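PDB 1YD7: 2-keto acid:ferredoxin oxidoreductase subunit alpha from Pyrococcus furiosus, which probably catalyses, as part of a heterotetramer, the CoA-dependent oxidation of 2-oxoglutarate to succinyl-CoA and carbon dioxide, passing the electrons to ferredoxin. Local coordinates for residues A49-E54 against V189-E194; D165-A170 against V181-D186. All blocks are in the same frame, centred on the assembly; numbering follows the deposited sequence.

How the contacts relate
Contacts 1 and 2 lie in the same thiamine-diphosphate-binding family region, their centres about 13 Å apart. Segments 181-186 and 189-194 are separated by only two residues, and Asp186 OD1 accepts a hydrogen bond from Val189 N across that junction. Strand 180-185, part of contact 2, runs directly into helix 187-191, part of contact 1. In chain order 49-54 comes first, then 165-170, 181-186 and 189-194, so contact 2 falls within the long span that contact 1 bridges. Contact 2 packs a helix on the parallel sheet in the buried interior; contact 1, partly buried, ties the helix after that sheet strand to the start of helix 52-59, far earlier in the sequence.

Contact 1: A49-E54 against V189-E194; sequences ASEIFE and VGHMRE
His191 reaches across to Glu51 with its imidazole NE2, which donates a nearly straight hydrogen bond to Glu51 OE2 (2.7 Å, N-H...O angle 168°), a His-carboxylate hydrogen bond. The carboxylate oxygen lies in the ring plane and accepts through its anti lone pair, while the carboxylate and imidazole planes are turned 69° apart. The same ring edge meets the backbone: His191 CE1 comes within 3.6 Å of Ala49 O. Each partner has a second bond. His191 ND1 is hydrogen-bonded to Ala187 O one turn earlier, so both ring nitrogens are engaged and the ring's rotation is fixed; Glu51 OE1 has a weak hydrogen bond to Thr47 OG1. A bend in the Glu51 chain at chi2 (-49°) brings its carboxylate round to the imidazole. Replacing His191 by an alanine is likely to leave Glu51 OE2 and Ala187 O without their imidazole partner and to open a gap beside Ala49 O. Asp26 acts as a common second-shell partner, taking a hydrogen bond from Glu51 N, the N-cap residue of helix 52-59, and pairing through its backbone with Gly190, whose CA is 6.3 Å from Ser50 CA. The contact thus joins the start of helix 52-59 to the end of helix 187-191, after which strand 193-198 pairs antiparallel with strand 19-24.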
loop_
_atom_site.group_PDB
_atom_site.type_symbol
_atom_site.label_atom_id
_atom_site.label_comp_id
_atom_site.label_asym_id
_atom_site.label_seq_id
_atom_site.Cartn_x
_atom_site.Cartn_y
_atom_site.Cartn_z
ATOM N N ALA A 49 -12.369 -7.555 -6.509
ATOM C CA ALA A 49 -11.183 -8.189 -5.915
ATOM C C ALA A 49 -10.551 -7.330 -4.816
ATOM O O ALA A 49 -10.085 -7.873 -3.808
ATOM C CB ALA A 49 -10.151 -8.547 -6.972
ATOM N N SER A 50 -10.568 -6.004 -4.987
ATOM C CA SER A 50 -10.101 -5.099 -3.925
ATOM C C SER A 50 -10.896 -3.811 -3.881
ATOM O O SER A 50 -11.331 -3.316 -4.921
ATOM C CB SER A 50 -8.614 -4.750 -4.096
ATOM O OG SER A 50 -7.968 -4.550 -2.838
ATOM N N GLU A 51 -11.051 -3.277 -2.667
ATOM C CA GLU A 51 -11.689 -1.994 -2.429
ATOM C C GLU A 51 -10.691 -0.879 -2.093
ATOM O O GLU A 51 -11.080 0.194 -1.638
ATOM C CB GLU A 51 -12.686 -2.115 -1.255
ATOM C CG GLU A 51 -13.577 -3.367 -1.252
ATOM C CD GLU A 51 -14.258 -3.652 -2.591
ATOM O OE1 GLU A 51 -14.620 -2.671 -3.288
ATOM O OE2 GLU A 51 -14.406 -4.859 -2.946
ATOM N N ILE A 52 -9.405 -1.129 -2.295
ATOM C CA ILE A 52 -8.372 -0.172 -1.872
ATOM C C ILE A 52 -8.364 1.140 -2.636
ATOM O O ILE A 52 -8.119 2.195 -2.057
ATOM C CB ILE A 52 -6.952 -0.820 -1.831
ATOM C CG1 ILE A 52 -5.939 0.212 -1.382
ATOM C CG2 ILE A 52 -6.562 -1.389 -3.149
ATOM C CD1 ILE A 52 -4.759 -0.380 -0.792
ATOM N N PHE A 53 -8.665 1.111 -3.923
ATOM C CA PHE A 53 -8.664 2.350 -4.701
ATOM C C PHE A 53 -9.586 3.400 -4.064
ATOM O O PHE A 53 -9.183 4.568 -3.841
ATOM C CB PHE A 53 -9.057 2.102 -6.165
ATOM C CG PHE A 53 -9.047 3.343 -6.985
ATOM C CD1 PHE A 53 -7.931 3.681 -7.750
ATOM C CD2 PHE A 53 -10.135 4.227 -6.946
ATOM C CE1 PHE A 53 -7.910 4.861 -8.483
ATOM C CE2 PHE A 53 -10.117 5.407 -7.662
ATOM C CZ PHE A 53 -9.000 5.730 -8.435
ATOM N N GLU A 54 -10.822 2.980 -3.768
ATOM C CA GLU A 54 -11.851 3.881 -3.228
ATOM C C GLU A 54 -11.493 4.424 -1.867
ATOM O O GLU A 54 -11.842 5.545 -1.539
ATOM C CB GLU A 54 -13.220 3.187 -3.148
ATOM C CG GLU A 54 -13.798 2.821 -4.501
ATOM N N VAL A 189 -8.737 -12.160 2.066
ATOM C CA VAL A 189 -8.147 -11.298 3.094
ATOM C C VAL A 189 -8.706 -9.873 3.021
ATOM O O VAL A 189 -9.013 -9.272 4.051
ATOM C CB VAL A 189 -6.621 -11.265 2.992
ATOM C CG1 VAL A 189 -6.043 -10.229 3.924
ATOM C CG2 VAL A 189 -6.052 -12.634 3.334
ATOM N N GLY A 190 -8.840 -9.339 1.814
ATOM C CA GLY A 190 -9.336 -7.995 1.636
ATOM C C GLY A 190 -10.720 -7.740 2.193
ATOM O O GLY A 190 -11.017 -6.617 2.616
ATOM N N HIS A 191 -11.559 -8.781 2.201
ATOM C CA HIS A 191 -12.957 -8.655 2.629
ATOM C C HIS A 191 -13.272 -9.275 3.977
ATOM O O HIS A 191 -14.365 -9.052 4.491
ATOM C CB HIS A 191 -13.899 -9.169 1.542
ATOM C CG HIS A 191 -13.779 -8.400 0.266
ATOM N ND1 HIS A 191 -12.806 -8.672 -0.674
ATOM C CD2 HIS A 191 -14.481 -7.345 -0.212
ATOM C CE1 HIS A 191 -12.929 -7.829 -1.681
ATOM N NE2 HIS A 191 -13.927 -7.003 -1.421
HETATM N N MSE A 192 -12.314 -9.989 4.569
HETATM C CA MSE A 192 -12.420 -10.405 5.965
HETATM C C MSE A 192 -12.595 -9.185 6.806
HETATM O O MSE A 192 -12.066 -8.132 6.459
HETATM C CB MSE A 192 -11.147 -11.046 6.472
HETATM C CG MSE A 192 -10.754 -12.281 5.789
HETATM SE SE MSE A 192 -9.306 -13.138 6.762
HETATM C CE MSE A 192 -9.003 -14.452 5.390
ATOM N N ARG A 193 -13.264 -9.350 7.946
ATOM C CA ARG A 193 -13.532 -8.263 8.885
ATOM C C ARG A 193 -13.007 -8.688 10.222
ATOM O O ARG A 193 -13.233 -9.817 10.628
ATOM C CB ARG A 193 -15.032 -8.014 9.037
ATOM C CG ARG A 193 -15.695 -7.367 7.865
ATOM C CD ARG A 193 -17.187 -7.101 8.116
ATOM N NE ARG A 193 -17.840 -6.591 6.917
ATOM C CZ ARG A 193 -18.144 -7.339 5.863
ATOM N NH1 ARG A 193 -17.864 -8.649 5.845
ATOM N NH2 ARG A 193 -18.727 -6.785 4.803
ATOM N N GLU A 194 -12.288 -7.810 10.913
ATOM C CA GLU A 194 -11.734 -8.151 12.209
ATOM C C GLU A 194 -11.591 -6.879 12.975
ATOM O O GLU A 194 -11.398 -5.818 12.371
ATOM C CB GLU A 194 -10.384 -8.873 12.054
ATOM C CG GLU A 194 -9.541 -8.910 13.320
ATOM C CD GLU A 194 -8.194 -9.657 13.205
ATOM O OE1 GLU A 194 -7.784 -10.147 12.101
ATOM O OE2 GLU A 194 -7.545 -9.748 14.279
#

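Contact 2: D165-A170 against V181-D186; sequences DFTIRA and VILLTD
Helix 165-170 packs over strand 181-185 with the two axes 8.9 Å apart at closest approach and their directions nearly antiparallel (165°), with Thr167-Leu183 and Ala170-Val181 the nearest CA pairs. This is the helix-to-strand packing of a beta-alpha-beta unit: strand 153-155 leads into helix 160-177, which returns the chain to strand 180-185, beside 153-155 in the parallel sheet. The CA-CB bonds of Val181 and Leu183, two residues apart, point toward the helix, that of Ile182 between them away.

At one end Ala170 sets its small CB against Val181 CG1 at 3.8 Å, and the Val181 CB lies 3.7 Å from Ala170 O, so the valine branches pack beside both the methyl and the carbonyl. Leu183 buries the most surface in this contact and sets CD1 against Phe166 and CD2 against Thr167. CG lies opposite its backbone N across the CA-CB bond (chi1 -168°), carrying the fork out from the strand toward the helix. CD1 touches Phe166 CB at 3.7 Å, while the Phe166 side chain, whose end leads away from the strand, touches Leu155 and Pro157. Ile29 of helix 25-36 touches both Leu183 and Thr167, adding a second helix to this buried packing. The Thr167 hydroxyl is bonded to Ala163 O, one turn back in its own helix, and in that position Thr167 OG1 lies 3.2 Å from Leu183 CD2, the two side chains crossing at about a right angle.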
loop_
_atom_site.group_PDB
_atom_site.type_symbol
_atom_site.label_atom_id
_atom_site.label_comp_id
_atom_site.label_asym_id
_atom_site.label_seq_id
_atom_site.Cartn_x
_atom_site.Cartn_y
_atom_site.Cartn_z
ATOM N N ASP A 165 -0.337 -4.716 9.819
ATOM C CA ASP A 165 1.040 -4.745 10.289
ATOM C C ASP A 165 2.044 -4.965 9.145
ATOM O O ASP A 165 3.111 -4.401 9.166
ATOM C CB ASP A 165 1.265 -5.865 11.324
ATOM C CG ASP A 165 0.519 -5.647 12.638
ATOM O OD1 ASP A 165 0.336 -4.500 13.094
ATOM O OD2 ASP A 165 0.136 -6.668 13.248
ATOM N N PHE A 166 1.709 -5.834 8.200
ATOM C CA PHE A 166 2.555 -6.105 7.089
ATOM C C PHE A 166 2.626 -4.902 6.132
ATOM O O PHE A 166 3.634 -4.741 5.419
ATOM C CB PHE A 166 2.104 -7.345 6.312
ATOM C CG PHE A 166 2.323 -8.677 7.028
ATOM C CD1 PHE A 166 2.494 -8.769 8.398
ATOM C CD2 PHE A 166 2.295 -9.848 6.306
ATOM C CE1 PHE A 166 2.650 -10.012 9.014
ATOM C CE2 PHE A 166 2.455 -11.079 6.923
ATOM C CZ PHE A 166 2.633 -11.151 8.280
ATOM N N THR A 167 1.561 -4.090 6.075
ATOM C CA THR A 167 1.577 -2.897 5.227
ATOM C C THR A 167 2.589 -1.869 5.804
ATOM O O THR A 167 3.419 -1.341 5.067
ATOM C CB THR A 167 0.156 -2.307 5.003
ATOM O OG1 THR A 167 -0.594 -3.216 4.181
ATOM C CG2 THR A 167 0.221 -0.959 4.284
ATOM N N ILE A 168 2.538 -1.636 7.114
ATOM C CA ILE A 168 3.512 -0.788 7.770
ATOM C C ILE A 168 4.936 -1.327 7.609
ATOM O O ILE A 168 5.873 -0.557 7.317
ATOM C CB ILE A 168 3.161 -0.570 9.246
ATOM C CG1 ILE A 168 1.970 0.382 9.346
ATOM C CG2 ILE A 168 4.353 0.011 10.013
ATOM C CD1 ILE A 168 1.353 0.388 10.676
ATOM N N ARG A 169 5.101 -2.637 7.785
ATOM C CA ARG A 169 6.390 -3.249 7.625
ATOM C C ARG A 169 6.887 -3.104 6.187
ATOM O O ARG A 169 8.081 -2.909 5.984
ATOM C CB ARG A 169 6.370 -4.705 8.099
ATOM C CG ARG A 169 7.698 -5.449 7.939
ATOM C CD ARG A 169 7.951 -6.487 9.057
ATOM N NE ARG A 169 6.839 -7.418 9.278
ATOM C CZ ARG A 169 6.094 -7.492 10.393
ATOM N NH1 ARG A 169 5.126 -8.392 10.450
ATOM N NH2 ARG A 169 6.276 -6.683 11.445
ATOM N N ALA A 170 5.989 -3.170 5.194
ATOM C CA ALA A 170 6.397 -3.070 3.803
ATOM C C ALA A 170 6.954 -1.678 3.471
ATOM O O ALA A 170 7.906 -1.582 2.730
ATOM C CB ALA A 170 5.266 -3.405 2.873
ATOM N N VAL A 181 8.961 -3.270 -2.392
ATOM C CA VAL A 181 8.422 -4.339 -1.545
ATOM C C VAL A 181 6.999 -4.702 -1.984
ATOM O O VAL A 181 6.168 -3.831 -2.241
ATOM C CB VAL A 181 8.491 -3.976 -0.067
ATOM C CG1 VAL A 181 7.972 -5.120 0.817
ATOM C CG2 VAL A 181 9.917 -3.648 0.318
ATOM N N ILE A 182 6.752 -6.004 -2.108
ATOM C CA ILE A 182 5.494 -6.529 -2.602
ATOM C C ILE A 182 4.618 -6.939 -1.429
ATOM O O ILE A 182 5.033 -7.743 -0.612
ATOM C CB ILE A 182 5.726 -7.761 -3.513
ATOM C CG1 ILE A 182 6.804 -7.457 -4.544
ATOM C CG2 ILE A 182 4.407 -8.227 -4.213
ATOM C CD1 ILE A 182 6.497 -6.324 -5.429
ATOM N N LEU A 183 3.419 -6.361 -1.335
ATOM C CA LEU A 183 2.392 -6.858 -0.398
ATOM C C LEU A 183 1.457 -7.723 -1.242
ATOM O O LEU A 183 0.777 -7.224 -2.120
ATOM C CB LEU A 183 1.640 -5.740 0.326
ATOM C CG LEU A 183 0.781 -6.219 1.511
ATOM C CD1 LEU A 183 1.570 -6.352 2.801
ATOM C CD2 LEU A 183 -0.378 -5.269 1.721
ATOM N N LEU A 184 1.524 -9.031 -1.022
ATOM C CA LEU A 184 0.812 -10.005 -1.824
ATOM C C LEU A 184 -0.436 -10.405 -1.040
ATOM O O LEU A 184 -0.327 -10.983 0.039
ATOM C CB LEU A 184 1.707 -11.210 -2.097
ATOM C CG LEU A 184 1.085 -12.397 -2.842
ATOM C CD1 LEU A 184 0.519 -11.980 -4.189
ATOM C CD2 LEU A 184 2.115 -13.500 -3.020
ATOM N N THR A 185 -1.608 -10.053 -1.558
ATOM C CA THR A 185 -2.857 -10.292 -0.847
ATOM C C THR A 185 -3.866 -11.007 -1.766
ATOM O O THR A 185 -3.518 -11.428 -2.876
ATOM C CB THR A 185 -3.433 -8.966 -0.250
ATOM O OG1 THR A 185 -4.594 -9.254 0.549
ATOM C CG2 THR A 185 -3.813 -7.981 -1.331
ATOM N N ASP A 186 -5.092 -11.186 -1.281
ATOM C CA ASP A 186 -6.181 -11.722 -2.108
ATOM C C ASP A 186 -7.517 -11.116 -1.696
ATOM O O ASP A 186 -7.603 -10.439 -0.683
ATOM C CB ASP A 186 -6.212 -13.263 -2.051
ATOM C CG ASP A 186 -6.300 -13.799 -0.639
ATOM O OD1 ASP A 186 -7.077 -13.248 0.179
ATOM O OD2 ASP A 186 -5.598 -14.787 -0.334
#